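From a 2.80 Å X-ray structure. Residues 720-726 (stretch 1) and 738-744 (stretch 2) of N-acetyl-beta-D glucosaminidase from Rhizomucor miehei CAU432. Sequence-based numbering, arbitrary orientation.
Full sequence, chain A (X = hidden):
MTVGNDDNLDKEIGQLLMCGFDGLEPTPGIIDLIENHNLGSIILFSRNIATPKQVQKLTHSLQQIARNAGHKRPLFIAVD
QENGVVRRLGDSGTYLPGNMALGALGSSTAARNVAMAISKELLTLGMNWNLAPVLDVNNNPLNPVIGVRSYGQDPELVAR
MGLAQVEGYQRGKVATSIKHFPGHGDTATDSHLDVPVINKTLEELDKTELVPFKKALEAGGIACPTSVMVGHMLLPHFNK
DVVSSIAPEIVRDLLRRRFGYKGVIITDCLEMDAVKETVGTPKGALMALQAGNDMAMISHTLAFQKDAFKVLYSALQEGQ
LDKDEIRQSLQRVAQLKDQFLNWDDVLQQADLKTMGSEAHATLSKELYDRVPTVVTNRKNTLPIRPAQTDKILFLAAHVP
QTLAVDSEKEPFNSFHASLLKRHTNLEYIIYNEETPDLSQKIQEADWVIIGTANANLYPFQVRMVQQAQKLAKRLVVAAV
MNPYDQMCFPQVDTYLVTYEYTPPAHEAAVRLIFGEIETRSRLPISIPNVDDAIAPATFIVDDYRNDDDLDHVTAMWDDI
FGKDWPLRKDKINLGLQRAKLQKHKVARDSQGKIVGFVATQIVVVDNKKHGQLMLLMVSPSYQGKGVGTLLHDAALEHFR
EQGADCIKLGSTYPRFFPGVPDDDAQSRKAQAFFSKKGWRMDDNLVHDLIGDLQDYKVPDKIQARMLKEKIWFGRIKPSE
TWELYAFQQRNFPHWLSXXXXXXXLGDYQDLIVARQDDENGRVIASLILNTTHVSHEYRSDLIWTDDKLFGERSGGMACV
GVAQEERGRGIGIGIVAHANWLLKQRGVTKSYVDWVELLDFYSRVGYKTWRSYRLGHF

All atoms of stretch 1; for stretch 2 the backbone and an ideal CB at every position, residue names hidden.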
ATOM      1  N   GLU A 720      -2.545  30.479 -35.001  1.00 49.94           N
ATOM      2  CA  GLU A 720      -1.625  31.459 -34.418  1.00 53.25           C
ATOM      3  C   GLU A 720      -1.232  31.133 -32.966  1.00 53.41           C
ATOM      4  O   GLU A 720      -0.505  31.905 -32.341  1.00 52.76           O
ATOM      5  CB  GLU A 720      -2.266  32.856 -34.449  1.00 56.57           C
ATOM      6  CG  GLU A 720      -2.621  33.381 -35.839  1.00 59.42           C
ATOM      7  CD  GLU A 720      -3.554  34.593 -35.813  1.00 62.18           C
ATOM      8  OE1 GLU A 720      -4.112  34.941 -34.744  1.00 63.09           O
ATOM      9  OE2 GLU A 720      -3.742  35.206 -36.881  1.00 63.61           O
ATOM     10  N   THR A 721      -1.697  30.004 -32.429  1.00 52.70           N
ATOM     11  CA  THR A 721      -1.429  29.659 -31.027  1.00 52.30           C
ATOM     12  C   THR A 721       0.069  29.744 -30.684  1.00 51.50           C
ATOM     13  O   THR A 721       0.448  30.304 -29.648  1.00 48.42           O
ATOM     14  CB  THR A 721      -1.957  28.250 -30.668  1.00 52.56           C
ATOM     15  OG1 THR A 721      -3.346  28.138 -31.019  1.00 51.98           O
ATOM     16  CG2 THR A 721      -1.795  27.978 -29.177  1.00 50.78           C
ATOM     17  N   TRP A 722       0.914  29.210 -31.562  1.00 50.60           N
ATOM     18  CA  TRP A 722       2.361  29.226 -31.343  1.00 51.60           C
ATOM     19  C   TRP A 722       2.911  30.611 -30.995  1.00 52.39           C
ATOM     20  O   TRP A 722       3.843  30.731 -30.209  1.00 54.71           O
ATOM     21  CB  TRP A 722       3.109  28.662 -32.557  1.00 51.96           C
ATOM     22  CG  TRP A 722       3.046  29.515 -33.791  1.00 54.87           C
ATOM     23  CD1 TRP A 722       2.083  29.488 -34.763  1.00 54.98           C
ATOM     24  CD2 TRP A 722       3.995  30.506 -34.198  1.00 56.85           C
ATOM     25  NE1 TRP A 722       2.371  30.402 -35.743  1.00 54.91           N
ATOM     26  CE2 TRP A 722       3.539  31.042 -35.425  1.00 57.13           C
ATOM     27  CE3 TRP A 722       5.185  30.994 -33.647  1.00 57.58           C
ATOM     28  CZ2 TRP A 722       4.232  32.046 -36.107  1.00 57.49           C
ATOM     29  CZ3 TRP A 722       5.874  31.992 -34.328  1.00 58.00           C
ATOM     30  CH2 TRP A 722       5.394  32.507 -35.544  1.00 58.09           C
ATOM     31  N   GLU A 723       2.330  31.654 -31.576  1.00 52.36           N
ATOM     32  CA  GLU A 723       2.773  33.020 -31.317  1.00 51.39           C
ATOM     33  C   GLU A 723       2.497  33.433 -29.878  1.00 49.75           C
ATOM     34  O   GLU A 723       3.261  34.190 -29.294  1.00 50.29           O
ATOM     35  CB  GLU A 723       2.076  34.000 -32.262  1.00 52.39           C
ATOM     36  CG  GLU A 723       2.283  33.703 -33.740  1.00 51.99           C
ATOM     37  CD  GLU A 723       1.645  34.749 -34.618  1.00 50.36           C
ATOM     38  OE1 GLU A 723       2.056  35.922 -34.514  1.00 51.40           O
ATOM     39  OE2 GLU A 723       0.730  34.406 -35.394  1.00 49.64           O
ATOM     40  N   LEU A 724       1.390  32.947 -29.324  1.00 49.65           N
ATOM     41  CA  LEU A 724       1.038  33.203 -27.929  1.00 47.84           C
ATOM     42  C   LEU A 724       1.933  32.391 -26.995  1.00 48.17           C
ATOM     43  O   LEU A 724       2.378  32.897 -25.967  1.00 47.89           O
ATOM     44  CB  LEU A 724      -0.435  32.867 -27.682  1.00 46.46           C
ATOM     45  CG  LEU A 724      -0.997  33.114 -26.281  1.00 46.57           C
ATOM     46  CD1 LEU A 724      -0.645  34.498 -25.761  1.00 46.74           C
ATOM     47  CD2 LEU A 724      -2.506  32.912 -26.283  1.00 46.98           C
ATOM     48  N   TYR A 725       2.199  31.134 -27.353  1.00 47.24           N
ATOM     49  CA  TYR A 725       3.110  30.299 -26.571  1.00 45.50           C
ATOM     50  C   TYR A 725       4.542  30.855 -26.622  1.00 47.62           C
ATOM     51  O   TYR A 725       5.209  30.962 -25.592  1.00 52.42           O
ATOM     52  CB  TYR A 725       3.076  28.838 -27.041  1.00 42.20           C
ATOM     53  CG  TYR A 725       1.762  28.093 -26.811  1.00 39.89           C
ATOM     54  CD1 TYR A 725       0.710  28.657 -26.086  1.00 38.32           C
ATOM     55  CD2 TYR A 725       1.593  26.793 -27.299  1.00 38.50           C
ATOM     56  CE1 TYR A 725      -0.469  27.956 -25.876  1.00 37.95           C
ATOM     57  CE2 TYR A 725       0.416  26.092 -27.095  1.00 37.51           C
ATOM     58  CZ  TYR A 725      -0.612  26.676 -26.384  1.00 37.93           C
ATOM     59  OH  TYR A 725      -1.785  25.982 -26.185  1.00 37.78           O
ATOM     60  N   ALA A 726       5.006  31.227 -27.810  1.00 47.59           N
ATOM     61  CA  ALA A 726       6.320  31.858 -27.961  1.00 46.93           C
ATOM     62  C   ALA A 726       6.454  33.081 -27.059  1.00 46.96           C
ATOM     63  O   ALA A 726       7.494  33.290 -26.433  1.00 47.87           O
ATOM     64  CB  ALA A 726       6.550  32.255 -29.410  1.00 47.08           C
ATOM     65  N   UNK A 738      -1.036  27.693 -18.050  1.00 48.82           N
ATOM     66  CA  UNK A 738      -2.397  28.190 -17.873  1.00 48.91           C
ATOM     67  C   UNK A 738      -3.047  28.510 -19.221  1.00 50.81           C
ATOM     68  O   UNK A 738      -4.222  28.204 -19.447  1.00 51.14           O
ATOM     69  CB  UNK A 738      -2.395  29.433 -16.980  1.00 48.91           C
ATOM     70  N   UNK A 739      -2.280  29.141 -20.104  1.00 51.47           N
ATOM     71  CA  UNK A 739      -2.724  29.399 -21.467  1.00 50.66           C
ATOM     72  C   UNK A 739      -2.946  28.068 -22.188  1.00 49.53           C
ATOM     73  O   UNK A 739      -3.969  27.880 -22.846  1.00 50.46           O
ATOM     74  CB  UNK A 739      -1.707  30.262 -22.217  1.00 50.66           C
ATOM     75  N   UNK A 740      -2.001  27.143 -22.033  1.00 47.91           N
ATOM     76  CA  UNK A 740      -2.114  25.799 -22.613  1.00 47.98           C
ATOM     77  C   UNK A 740      -3.346  25.037 -22.119  1.00 47.92           C
ATOM     78  O   UNK A 740      -3.960  24.273 -22.871  1.00 48.35           O
ATOM     79  CB  UNK A 740      -0.855  24.991 -22.292  1.00 47.98           C
ATOM     80  N   UNK A 741      -3.692  25.233 -20.853  1.00 46.70           N
ATOM     81  CA  UNK A 741      -4.817  24.527 -20.256  1.00 46.40           C
ATOM     82  C   UNK A 741      -6.125  24.969 -20.918  1.00 48.35           C
ATOM     83  O   UNK A 741      -6.970  24.135 -21.255  1.00 48.60           O
ATOM     84  CB  UNK A 741      -4.867  24.773 -18.747  1.00 46.40           C
ATOM     85  N   UNK A 742      -6.268  26.279 -21.111  1.00 49.37           N
ATOM     86  CA  UNK A 742      -7.448  26.843 -21.768  1.00 50.61           C
ATOM     87  C   UNK A 742      -7.530  26.419 -23.241  1.00 50.84           C
ATOM     88  O   UNK A 742      -8.600  26.055 -23.728  1.00 49.73           O
ATOM     89  CB  UNK A 742      -7.428  28.369 -21.664  1.00 50.61           C
ATOM     90  N   UNK A 743      -6.403  26.450 -23.945  1.00 49.40           N
ATOM     91  CA  UNK A 743      -6.377  26.013 -25.337  1.00 48.82           C
ATOM     92  C   UNK A 743      -6.869  24.572 -25.472  1.00 47.67           C
ATOM     93  O   UNK A 743      -7.568  24.255 -26.435  1.00 46.97           O
ATOM     94  CB  UNK A 743      -4.963  26.143 -25.907  1.00 48.82           C
ATOM     95  N   UNK A 744      -6.529  23.712 -24.512  1.00 45.32           N
ATOM     96  CA  UNK A 744      -6.985  22.320 -24.539  1.00 43.71           C
ATOM     97  C   UNK A 744      -8.508  22.258 -24.512  1.00 44.40           C
ATOM     98  O   UNK A 744      -9.095  21.400 -25.165  1.00 46.19           O
ATOM     99  CB  UNK A 744      -6.403  21.538 -23.360  1.00 43.71           C
TER

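The two helices run nearly antiparallel, their N-to-C directions 159° apart and their axes 10.8 Å apart at closest approach. Across that gap stretch 1 offers Thr721, Leu724 and Tyr725.

Position 738 is helical, and its ideal CB has no atom of stretch 1 within 5.5 Å. Stretch 1 therefore sets almost no preference here. The deposited residue is Thr738, in the m rotamer, which makes no contact across the pair.

Position 739 points its CA-to-CB bond toward stretch 1. Its ideal CB lies 4.5 Å from Tyr725 CE1 and 4.9 Å from Leu724 CD2, so the surroundings are largely apolar, with no charge nearby; leucine, methionine or an aromatic residue would suit. The residue is Tyr739. With chi1 at -79° its ring reaches Leu724, CD2 of Tyr739 lying 3.6 Å from CD2 of Leu724, while its hydroxyl is hydrogen-bonded elsewhere in the structure.

At position 740 the bond points sideways, and the ideal CB is 4.1 Å from Tyr725 OH. A side chain here can run along the tyrosine ring, which favours a flexible one with methylene groups, such as glutamine, glutamate, methionine, lysine or arginine. Gln740 is found. Its CG sits over one face of the Tyr725 ring, 4.0 Å from the centroid and 26° off the normal, in a CH-pi contact; the closest side-chain pair is Gln740 CG and Tyr725 CZ, at 3.6 Å.

Position 741 points away from stretch 1 and 742 sideways, and neither ideal CB finds an atom of stretch 1 within 5.5 Å. Many residues would be compatible with both. They are His741 and His742, neither of which makes contact with stretch 1.

Position 743 points toward stretch 1: the ideal CB is 3.2 Å from Tyr725 OH, a tight approach, and a roomier 4.9 Å from Thr721 CG2. Space is limited beside the hydroxyl, but methyl and ring carbons are within reach, so a compact side chain such as alanine, valine or threonine fits well. The deposited Val743 keeps the close approach, its CB 3.2 Å from Tyr725 OH. Its CG2 lies 4.2 Å from both Thr721 CG2 and Tyr725 CZ, bridging the two residues with apolar contacts. No hydrogen bond joins the stretches.

Position 744 points sideways, with nothing of stretch 1 near its ideal CB, and a polar or charged residue is as acceptable as any. It is Glu744, whose side-chain end leads away.

Stretch 2 (738-744) TYQHHVE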
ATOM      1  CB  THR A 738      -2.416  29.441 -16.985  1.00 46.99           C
ATOM      2  OG1 THR A 738      -1.842  29.118 -15.721  1.00 47.36           O
ATOM      3  CG2 THR A 738      -3.835  29.936 -16.764  1.00 47.71           C
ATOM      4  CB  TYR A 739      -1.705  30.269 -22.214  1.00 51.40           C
ATOM      5  CG  TYR A 739      -1.784  31.752 -21.884  1.00 52.66           C
ATOM      6  CD1 TYR A 739      -1.088  32.297 -20.805  1.00 53.54           C
ATOM      7  CD2 TYR A 739      -2.547  32.610 -22.665  1.00 53.84           C
ATOM      8  CE1 TYR A 739      -1.161  33.656 -20.515  1.00 53.61           C
ATOM      9  CE2 TYR A 739      -2.627  33.963 -22.388  1.00 54.76           C
ATOM     10  CZ  TYR A 739      -1.932  34.487 -21.318  1.00 55.30           C
ATOM     11  OH  TYR A 739      -2.029  35.841 -21.062  1.00 55.23           O
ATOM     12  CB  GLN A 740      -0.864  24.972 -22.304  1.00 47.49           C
ATOM     13  CG  GLN A 740       0.351  25.357 -23.131  1.00 49.11           C
ATOM     14  CD  GLN A 740       1.592  24.573 -22.753  1.00 49.38           C
ATOM     15  OE1 GLN A 740       1.714  24.097 -21.627  1.00 51.17           O
ATOM     16  NE2 GLN A 740       2.523  24.439 -23.693  1.00 49.04           N
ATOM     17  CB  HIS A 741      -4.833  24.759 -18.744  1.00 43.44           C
ATOM     18  CG  HIS A 741      -6.121  24.397 -18.083  1.00 42.49           C
ATOM     19  ND1 HIS A 741      -7.244  25.190 -18.169  1.00 44.14           N
ATOM     20  CD2 HIS A 741      -6.461  23.349 -17.300  1.00 43.81           C
ATOM     21  CE1 HIS A 741      -8.225  24.643 -17.476  1.00 44.80           C
ATOM     22  NE2 HIS A 741      -7.776  23.525 -16.936  1.00 45.58           N
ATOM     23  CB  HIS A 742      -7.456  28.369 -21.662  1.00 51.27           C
ATOM     24  CG  HIS A 742      -7.319  28.880 -20.260  1.00 53.47           C
ATOM     25  ND1 HIS A 742      -7.848  28.222 -19.170  1.00 54.22           N
ATOM     26  CD2 HIS A 742      -6.727  29.996 -19.771  1.00 53.57           C
ATOM     27  CE1 HIS A 742      -7.581  28.903 -18.072  1.00 53.84           C
ATOM     28  NE2 HIS A 742      -6.904  29.985 -18.408  1.00 54.61           N
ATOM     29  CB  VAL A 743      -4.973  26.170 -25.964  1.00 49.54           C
ATOM     30  CG1 VAL A 743      -4.853  25.384 -27.264  1.00 49.61           C
ATOM     31  CG2 VAL A 743      -4.680  27.642 -26.211  1.00 50.22           C
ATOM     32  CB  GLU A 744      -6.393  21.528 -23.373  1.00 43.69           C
ATOM     33  CG  GLU A 744      -6.553  20.015 -23.471  1.00 42.13           C
ATOM     34  CD  GLU A 744      -7.899  19.517 -22.984  1.00 43.11           C
ATOM     35  OE1 GLU A 744      -8.437  20.072 -21.997  1.00 42.37           O
ATOM     36  OE2 GLU A 744      -8.429  18.562 -23.595  1.00 44.52           O
TER
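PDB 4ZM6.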